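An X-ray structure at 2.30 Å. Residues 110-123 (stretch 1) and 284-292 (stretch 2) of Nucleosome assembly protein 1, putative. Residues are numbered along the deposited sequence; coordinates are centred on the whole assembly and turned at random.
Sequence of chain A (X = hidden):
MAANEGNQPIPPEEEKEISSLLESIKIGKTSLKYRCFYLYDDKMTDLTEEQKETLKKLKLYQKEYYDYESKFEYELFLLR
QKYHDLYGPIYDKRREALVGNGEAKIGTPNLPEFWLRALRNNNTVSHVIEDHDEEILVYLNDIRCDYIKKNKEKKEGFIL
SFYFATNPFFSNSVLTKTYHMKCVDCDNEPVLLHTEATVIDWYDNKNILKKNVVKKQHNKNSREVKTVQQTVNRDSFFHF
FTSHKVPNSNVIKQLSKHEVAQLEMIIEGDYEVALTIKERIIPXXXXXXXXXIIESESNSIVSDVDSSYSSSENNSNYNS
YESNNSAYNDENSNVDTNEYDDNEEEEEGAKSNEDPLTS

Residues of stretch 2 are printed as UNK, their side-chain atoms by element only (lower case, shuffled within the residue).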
ATOM      1  N   ASN A 110       6.931   5.571  35.049  1.00 25.64           N
ATOM      2  CA  ASN A 110       6.687   7.009  35.105  1.00 25.88           C
ATOM      3  C   ASN A 110       5.358   7.394  34.459  1.00 28.64           C
ATOM      4  O   ASN A 110       4.958   8.557  34.503  1.00 30.23           O
ATOM      5  CB  ASN A 110       7.843   7.779  34.471  1.00 25.57           C
ATOM      6  CG  ASN A 110       9.172   7.474  35.141  1.00 29.39           C
ATOM      7  OD1 ASN A 110       9.266   7.431  36.368  1.00 32.03           O
ATOM      8  ND2 ASN A 110      10.208   7.267  34.339  1.00 29.03           N
ATOM      9  N   LEU A 111       4.682   6.415  33.857  1.00 27.39           N
ATOM     10  CA  LEU A 111       3.369   6.626  33.238  1.00 25.66           C
ATOM     11  C   LEU A 111       2.704   5.258  33.088  1.00 28.41           C
ATOM     12  O   LEU A 111       2.691   4.652  32.005  1.00 25.65           O
ATOM     13  CB  LEU A 111       3.490   7.312  31.874  1.00 23.60           C
ATOM     14  CG  LEU A 111       2.169   7.861  31.325  1.00 24.69           C
ATOM     15  CD1 LEU A 111       1.591   8.862  32.319  1.00 27.31           C
ATOM     16  CD2 LEU A 111       2.393   8.534  29.974  1.00 24.88           C
ATOM     17  N   PRO A 112       2.141   4.754  34.198  1.00 27.90           N
ATOM     18  CA  PRO A 112       1.456   3.468  34.325  1.00 26.06           C
ATOM     19  C   PRO A 112       0.544   3.065  33.176  1.00 26.36           C
ATOM     20  O   PRO A 112      -0.294   3.848  32.735  1.00 25.31           O
ATOM     21  CB  PRO A 112       0.698   3.618  35.647  1.00 26.67           C
ATOM     22  CG  PRO A 112       1.629   4.431  36.460  1.00 28.25           C
ATOM     23  CD  PRO A 112       2.048   5.509  35.462  1.00 29.79           C
ATOM     24  N   GLU A 113       0.718   1.829  32.705  1.00 23.84           N
ATOM     25  CA  GLU A 113      -0.105   1.261  31.637  1.00 26.59           C
ATOM     26  C   GLU A 113      -0.038   1.960  30.287  1.00 26.09           C
ATOM     27  O   GLU A 113      -0.922   1.770  29.443  1.00 26.38           O
ATOM     28  CB  GLU A 113      -1.572   1.197  32.091  1.00 21.96           C
ATOM     29  CG  GLU A 113      -1.730   0.822  33.546  1.00 29.86           C
ATOM     30  CD  GLU A 113      -3.152   0.437  33.915  1.00 38.01           C
ATOM     31  OE1 GLU A 113      -4.105   0.934  33.271  1.00 37.26           O
ATOM     32  OE2 GLU A 113      -3.311  -0.358  34.865  1.00 40.89           O
ATOM     33  N   PHE A 114       1.018   2.740  30.066  1.00 26.47           N
ATOM     34  CA  PHE A 114       1.163   3.468  28.811  1.00 22.28           C
ATOM     35  C   PHE A 114       0.905   2.676  27.538  1.00 22.03           C
ATOM     36  O   PHE A 114       0.076   3.065  26.727  1.00 24.11           O
ATOM     37  CB  PHE A 114       2.556   4.089  28.689  1.00 26.33           C
ATOM     38  CG  PHE A 114       2.766   4.815  27.386  1.00 21.20           C
ATOM     39  CD1 PHE A 114       2.188   6.068  27.174  1.00 18.46           C
ATOM     40  CD2 PHE A 114       3.484   4.222  26.358  1.00 17.01           C
ATOM     41  CE1 PHE A 114       2.324   6.720  25.948  1.00 16.91           C
ATOM     42  CE2 PHE A 114       3.631   4.858  25.129  1.00 19.84           C
ATOM     43  CZ  PHE A 114       3.045   6.121  24.921  1.00 19.37           C
ATOM     44  N   TRP A 115       1.632   1.582  27.343  1.00 21.94           N
ATOM     45  CA  TRP A 115       1.465   0.801  26.122  1.00 24.20           C
ATOM     46  C   TRP A 115       0.133   0.055  26.061  1.00 24.22           C
ATOM     47  O   TRP A 115      -0.486  -0.024  24.998  1.00 23.27           O
ATOM     48  CB  TRP A 115       2.636  -0.175  25.934  1.00 18.82           C
ATOM     49  CG  TRP A 115       3.942   0.518  25.764  1.00 20.28           C
ATOM     50  CD1 TRP A 115       4.921   0.662  26.707  1.00 20.33           C
ATOM     51  CD2 TRP A 115       4.401   1.215  24.599  1.00 20.42           C
ATOM     52  NE1 TRP A 115       5.958   1.408  26.200  1.00 20.80           N
ATOM     53  CE2 TRP A 115       5.666   1.763  24.911  1.00 15.41           C
ATOM     54  CE3 TRP A 115       3.865   1.431  23.321  1.00 19.30           C
ATOM     55  CZ2 TRP A 115       6.408   2.511  23.992  1.00 17.16           C
ATOM     56  CZ3 TRP A 115       4.601   2.173  22.407  1.00 18.52           C
ATOM     57  CH2 TRP A 115       5.864   2.705  22.748  1.00 20.84           C
ATOM     58  N   LEU A 116      -0.313  -0.487  27.189  1.00 26.65           N
ATOM     59  CA  LEU A 116      -1.588  -1.188  27.189  1.00 22.60           C
ATOM     60  C   LEU A 116      -2.669  -0.251  26.685  1.00 25.17           C
ATOM     61  O   LEU A 116      -3.461  -0.625  25.819  1.00 25.10           O
ATOM     62  CB  LEU A 116      -1.971  -1.671  28.584  1.00 17.31           C
ATOM     63  CG  LEU A 116      -3.431  -2.156  28.664  1.00 20.60           C
ATOM     64  CD1 LEU A 116      -3.664  -3.266  27.638  1.00 22.60           C
ATOM     65  CD2 LEU A 116      -3.752  -2.655  30.073  1.00 19.43           C
ATOM     66  N   ARG A 117      -2.698   0.969  27.214  1.00 24.49           N
ATOM     67  CA  ARG A 117      -3.719   1.925  26.808  1.00 26.58           C
ATOM     68  C   ARG A 117      -3.566   2.380  25.369  1.00 28.63           C
ATOM     69  O   ARG A 117      -4.556   2.538  24.661  1.00 32.93           O
ATOM     70  CB  ARG A 117      -3.744   3.113  27.763  1.00 28.34           C
ATOM     71  CG  ARG A 117      -4.287   2.716  29.122  1.00 37.14           C
ATOM     72  CD  ARG A 117      -4.421   3.877  30.086  1.00 41.15           C
ATOM     73  NE  ARG A 117      -4.778   3.400  31.421  1.00 47.89           N
ATOM     74  CZ  ARG A 117      -4.727   4.139  32.525  1.00 48.44           C
ATOM     75  NH1 ARG A 117      -4.331   5.407  32.464  1.00 47.94           N
ATOM     76  NH2 ARG A 117      -5.063   3.609  33.694  1.00 45.25           N
ATOM     77  N   ALA A 118      -2.331   2.580  24.922  1.00 28.85           N
ATOM     78  CA  ALA A 118      -2.117   2.978  23.539  1.00 28.20           C
ATOM     79  C   ALA A 118      -2.655   1.854  22.649  1.00 29.79           C
ATOM     80  O   ALA A 118      -3.401   2.106  21.702  1.00 31.02           O
ATOM     81  CB  ALA A 118      -0.622   3.205  23.272  1.00 27.80           C
ATOM     82  N   LEU A 119      -2.279   0.613  22.959  1.00 29.00           N
ATOM     83  CA  LEU A 119      -2.740  -0.544  22.186  1.00 29.62           C
ATOM     84  C   LEU A 119      -4.267  -0.678  22.231  1.00 29.56           C
ATOM     85  O   LEU A 119      -4.903  -0.962  21.216  1.00 29.27           O
ATOM     86  CB  LEU A 119      -2.105  -1.831  22.719  1.00 26.11           C
ATOM     87  CG  LEU A 119      -0.595  -2.020  22.561  1.00 26.91           C
ATOM     88  CD1 LEU A 119      -0.140  -3.214  23.383  1.00 21.45           C
ATOM     89  CD2 LEU A 119      -0.251  -2.218  21.096  1.00 23.35           C
ATOM     90  N   ARG A 120      -4.848  -0.472  23.409  1.00 29.25           N
ATOM     91  CA  ARG A 120      -6.298  -0.560  23.580  1.00 32.66           C
ATOM     92  C   ARG A 120      -7.031   0.451  22.707  1.00 32.16           C
ATOM     93  O   ARG A 120      -8.052   0.124  22.106  1.00 34.49           O
ATOM     94  CB  ARG A 120      -6.689  -0.320  25.044  1.00 36.96           C
ATOM     95  CG  ARG A 120      -6.789  -1.577  25.897  1.00 37.07           C
ATOM     96  CD  ARG A 120      -7.869  -2.499  25.359  1.00 43.48           C
ATOM     97  NE  ARG A 120      -8.165  -3.603  26.270  1.00 45.69           N
ATOM     98  CZ  ARG A 120      -8.815  -4.705  25.908  1.00 46.18           C
ATOM     99  NH1 ARG A 120      -9.229  -4.837  24.656  1.00 43.01           N
ATOM    100  NH2 ARG A 120      -9.045  -5.671  26.791  1.00 42.14           N
ATOM    101  N   ASN A 121      -6.501   1.670  22.637  1.00 27.63           N
ATOM    102  CA  ASN A 121      -7.110   2.732  21.848  1.00 29.95           C
ATOM    103  C   ASN A 121      -6.969   2.597  20.333  1.00 30.32           C
ATOM    104  O   ASN A 121      -7.351   3.501  19.589  1.00 32.77           O
ATOM    105  CB  ASN A 121      -6.581   4.100  22.298  1.00 30.78           C
ATOM    106  CG  ASN A 121      -7.040   4.466  23.704  1.00 34.01           C
ATOM    107  OD1 ASN A 121      -8.142   4.112  24.111  1.00 30.47           O
ATOM    108  ND2 ASN A 121      -6.201   5.183  24.443  1.00 35.72           N
ATOM    109  N   ASN A 122      -6.408   1.487  19.870  1.00 30.97           N
ATOM    110  CA  ASN A 122      -6.283   1.253  18.430  1.00 32.04           C
ATOM    111  C   ASN A 122      -7.211   0.091  18.097  1.00 32.25           C
ATOM    112  O   ASN A 122      -7.017  -1.022  18.583  1.00 30.93           O
ATOM    113  CB  ASN A 122      -4.839   0.916  18.047  1.00 28.48           C
ATOM    114  CG  ASN A 122      -4.719   0.398  16.623  1.00 31.13           C
ATOM    115  OD1 ASN A 122      -5.173  -0.702  16.313  1.00 35.37           O
ATOM    116  ND2 ASN A 122      -4.107   1.191  15.750  1.00 27.61           N
ATOM    117  N   ASN A 123      -8.220   0.360  17.272  1.00 36.53           N
ATOM    118  CA  ASN A 123      -9.217  -0.643  16.891  1.00 39.82           C
ATOM    119  C   ASN A 123      -8.660  -2.010  16.518  1.00 40.34           C
ATOM    120  O   ASN A 123      -8.997  -3.011  17.151  1.00 41.49           O
ATOM    121  CB  ASN A 123     -10.073  -0.128  15.734  1.00 46.44           C
ATOM    122  CG  ASN A 123     -10.676   1.234  16.019  1.00 52.69           C
ATOM    123  OD1 ASN A 123     -11.129   1.505  17.134  1.00 53.86           O
ATOM    124  ND2 ASN A 123     -10.699   2.097  15.007  1.00 53.23           N
ATOM    125  N   UNK A 284       3.101   6.858  16.634  1.00 25.76           N
ATOM    126  CA  UNK A 284       2.160   7.759  17.301  1.00 21.26           C
ATOM    127  C   UNK A 284       1.663   7.278  18.667  1.00 24.52           C
ATOM    128  O   UNK A 284       0.551   7.609  19.071  1.00 24.03           O
ATOM    129  c   UNK A 284       2.122   9.043  14.445  1.00 27.07           C
ATOM    130  c   UNK A 284       0.671   7.201  13.993  1.00 28.05           C
ATOM    131  c   UNK A 284       2.411   9.162  13.091  1.00 25.17           C
ATOM    132  c   UNK A 284       1.819   8.292  12.190  1.00 31.42           C
ATOM    133  o   UNK A 284       2.091   8.411  10.849  1.00 31.16           O
ATOM    134  c   UNK A 284       1.251   8.066  14.918  1.00 25.03           C
ATOM    135  c   UNK A 284       0.935   7.949  16.397  1.00 25.21           C
ATOM    136  c   UNK A 284       0.948   7.308  12.635  1.00 29.95           C
ATOM    137  N   UNK A 285       2.484   6.519  19.381  1.00 24.56           N
ATOM    138  CA  UNK A 285       2.097   5.960  20.675  1.00 23.27           C
ATOM    139  C   UNK A 285       1.300   6.836  21.625  1.00 25.65           C
ATOM    140  O   UNK A 285       0.163   6.499  21.980  1.00 21.39           O
ATOM    141  c   UNK A 285       3.317   5.436  21.400  1.00 21.40           C
ATOM    142  N   UNK A 286       1.889   7.952  22.045  1.00 20.55           N
ATOM    143  CA  UNK A 286       1.215   8.810  23.007  1.00 22.16           C
ATOM    144  C   UNK A 286      -0.149   9.300  22.549  1.00 22.79           C
ATOM    145  O   UNK A 286      -1.046   9.459  23.369  1.00 23.93           O
ATOM    146  c   UNK A 286       1.516  10.669  24.671  1.00 17.97           C
ATOM    147  c   UNK A 286       2.094  10.028  23.416  1.00 23.16           C
ATOM    148  c   UNK A 286       2.194  11.044  22.269  1.00 14.11           C
ATOM    149  N   UNK A 287      -0.313   9.529  21.247  1.00 24.67           N
ATOM    150  CA  UNK A 287      -1.596   9.994  20.728  1.00 26.54           C
ATOM    151  C   UNK A 287      -2.655   8.907  20.831  1.00 28.03           C
ATOM    152  O   UNK A 287      -3.851   9.199  20.954  1.00 27.86           O
ATOM    153  c   UNK A 287      -0.840  11.868  19.215  1.00 26.37           C
ATOM    154  o   UNK A 287      -0.771  12.541  20.265  1.00 28.13           O
ATOM    155  o   UNK A 287      -0.442  12.292  18.114  1.00 33.01           O
ATOM    156  c   UNK A 287      -1.453  10.485  19.289  1.00 26.91           C
ATOM    157  N   UNK A 288      -2.224   7.652  20.770  1.00 23.65           N
ATOM    158  CA  UNK A 288      -3.164   6.555  20.943  1.00 24.11           C
ATOM    159  C   UNK A 288      -3.477   6.507  22.435  1.00 23.63           C
ATOM    160  O   UNK A 288      -4.636   6.408  22.829  1.00 21.51           O
ATOM    161  c   UNK A 288      -2.036   4.963  16.703  1.00 23.05           C
ATOM    162  o   UNK A 288      -3.550   4.503  14.925  1.00 26.09           O
ATOM    163  c   UNK A 288      -3.317   4.653  16.269  1.00 23.04           C
ATOM    164  c   UNK A 288      -2.557   5.233  20.468  1.00 23.89           C
ATOM    165  c   UNK A 288      -4.098   4.676  18.544  1.00 22.78           C
ATOM    166  c   UNK A 288      -2.812   4.990  19.003  1.00 23.30           C
ATOM    167  c   UNK A 288      -4.356   4.506  17.183  1.00 19.42           C
ATOM    168  c   UNK A 288      -1.792   5.128  18.069  1.00 21.23           C
ATOM    169  N   UNK A 289      -2.440   6.601  23.267  1.00 23.55           N
ATOM    170  CA  UNK A 289      -2.640   6.593  24.710  1.00 24.68           C
ATOM    171  C   UNK A 289      -3.727   7.615  25.053  1.00 28.58           C
ATOM    172  O   UNK A 289      -4.695   7.286  25.733  1.00 31.79           O
ATOM    173  c   UNK A 289      -1.515   7.235  26.901  1.00 22.56           C
ATOM    174  o   UNK A 289      -1.972   8.071  30.978  1.00 31.25           O
ATOM    175  c   UNK A 289      -1.408   6.216  27.847  1.00 21.36           C
ATOM    176  c   UNK A 289      -1.567   6.481  29.215  1.00 24.61           C
ATOM    177  c   UNK A 289      -1.834   7.779  29.635  1.00 27.78           C
ATOM    178  c   UNK A 289      -1.947   8.801  28.708  1.00 25.61           C
ATOM    179  c   UNK A 289      -1.343   6.957  25.428  1.00 24.68           C
ATOM    180  c   UNK A 289      -1.786   8.526  27.352  1.00 26.60           C
ATOM    181  N   UNK A 290      -3.565   8.845  24.565  1.00 28.01           N
ATOM    182  CA  UNK A 290      -4.527   9.923  24.807  1.00 28.89           C
ATOM    183  C   UNK A 290      -5.840   9.691  24.067  1.00 31.88           C
ATOM    184  O   UNK A 290      -6.828  10.368  24.330  1.00 34.54           O
ATOM    185  c   UNK A 290      -3.307  12.185  26.600  1.00 29.70           C
ATOM    186  c   UNK A 290      -2.334  13.174  24.525  1.00 33.26           C
ATOM    187  c   UNK A 290      -2.814  11.898  25.186  1.00 32.94           C
ATOM    188  c   UNK A 290      -3.950  11.281  24.366  1.00 29.25           C
ATOM    189  N   UNK A 291      -5.841   8.752  23.128  1.00 34.15           N
ATOM    190  CA  UNK A 291      -7.047   8.447  22.376  1.00 34.64           C
ATOM    191  C   UNK A 291      -7.524   9.550  21.449  1.00 38.24           C
ATOM    192  O   UNK A 291      -8.714   9.647  21.150  1.00 38.16           O
ATOM    193  N   UNK A 292      -6.601  10.377  20.975  1.00 39.98           N
ATOM    194  CA  UNK A 292      -6.973  11.469  20.092  1.00 40.86           C
ATOM    195  C   UNK A 292      -6.806  11.152  18.613  1.00 43.49           C
ATOM    196  O   UNK A 292      -6.623  12.052  17.800  1.00 45.56           O
ATOM    197  c   UNK A 292      -3.817  13.706  20.574  1.00 40.06           C
ATOM    198  c   UNK A 292      -6.446  13.149  21.870  1.00 42.56           C
ATOM    199  c   UNK A 292      -4.675  12.497  20.237  1.00 39.86           C
ATOM    200  c   UNK A 292      -6.172  12.741  20.430  1.00 41.49           C
TER
HETATM  201  O   HOH W   1      -1.296   6.318  33.065  1.00 27.55           O

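Position 284 carries one carbon followed by a six-carbon ring bearing a single oxygen, the signature of a phenol. It stays out of reach of stretch 1, and it is Tyr 284. Position 285 has a lone side-chain carbon, CB, which points toward stretch 1 and lies 3.6 Å from Phe 114 CZ and 3.6 Å from Trp 115 CZ3; one carbon alone makes it Ala 285. At position 286 one carbon carries two more, a fork at CB without any heteroatom. That CB is 4.2 Å from Phe 114 CE1, and the residue is Val 286.

Position 287 shows two carbons, the second bearing two oxygens. Its CA-to-CB bond points away from stretch 1, and no side-chain atom comes nearer to it than 8.3 Å; chain length separates this short carboxylate from glutamate: Asp 287. Position 288 is again a carbon and a six-carbon ring with one oxygen. Its CB lies 3.5 Å from Ala 118 O, while Asn 121 O sits at the ring edge; the residue is Tyr 288, whose OH comes within 3.5 Å of Asn 122 ND2. The same atom set recurs at position 289, where the ring receives Leu 111 CD2 over one face and Phe 114 O at its edge. This is Tyr 289, the residue with the largest area covered by stretch 1.

Position 290 has four carbons forked at the second, on a CA-to-CB bond that points away from stretch 1, hence Leu 290. No side-chain atom follows CA at position 291, and its phi of 67° favours glycine; an ideal CB would lie 3.7 Å from Asn 121 ND2. Gly 291 leaves the helix in a Schellman motif. Position 292 holds four carbons forked at the first, with one arm two carbons long: Ile 292, out of reach of stretch 1.

The two helices cross at 77°, their axes approaching to 7.5 Å. Small side chains line the crossing: Ala 118 CB rests 3.6 Å from Ala 285 O, and Ala 118 CA lies 3.6 Å from Tyr 289 N, so backbone meets backbone closely. Beside it, the Phe 114 and Tyr 289 rings lie near parallel, at 23°, but are slid apart with centroids 5.5 Å from each other. Two polar links flank the apolar contacts. Asn 121 ND2 donates a hydrogen bond to Tyr 288 O at 2.6 Å, tying the two helix C-terminal regions together. Water 1 lies 2.7 Å from Pro 112 O and 2.8 Å from Tyr 289 OH, giving the buried hydroxyl a polar partner.

Stretch 2 284-292: YAVDYYLGI
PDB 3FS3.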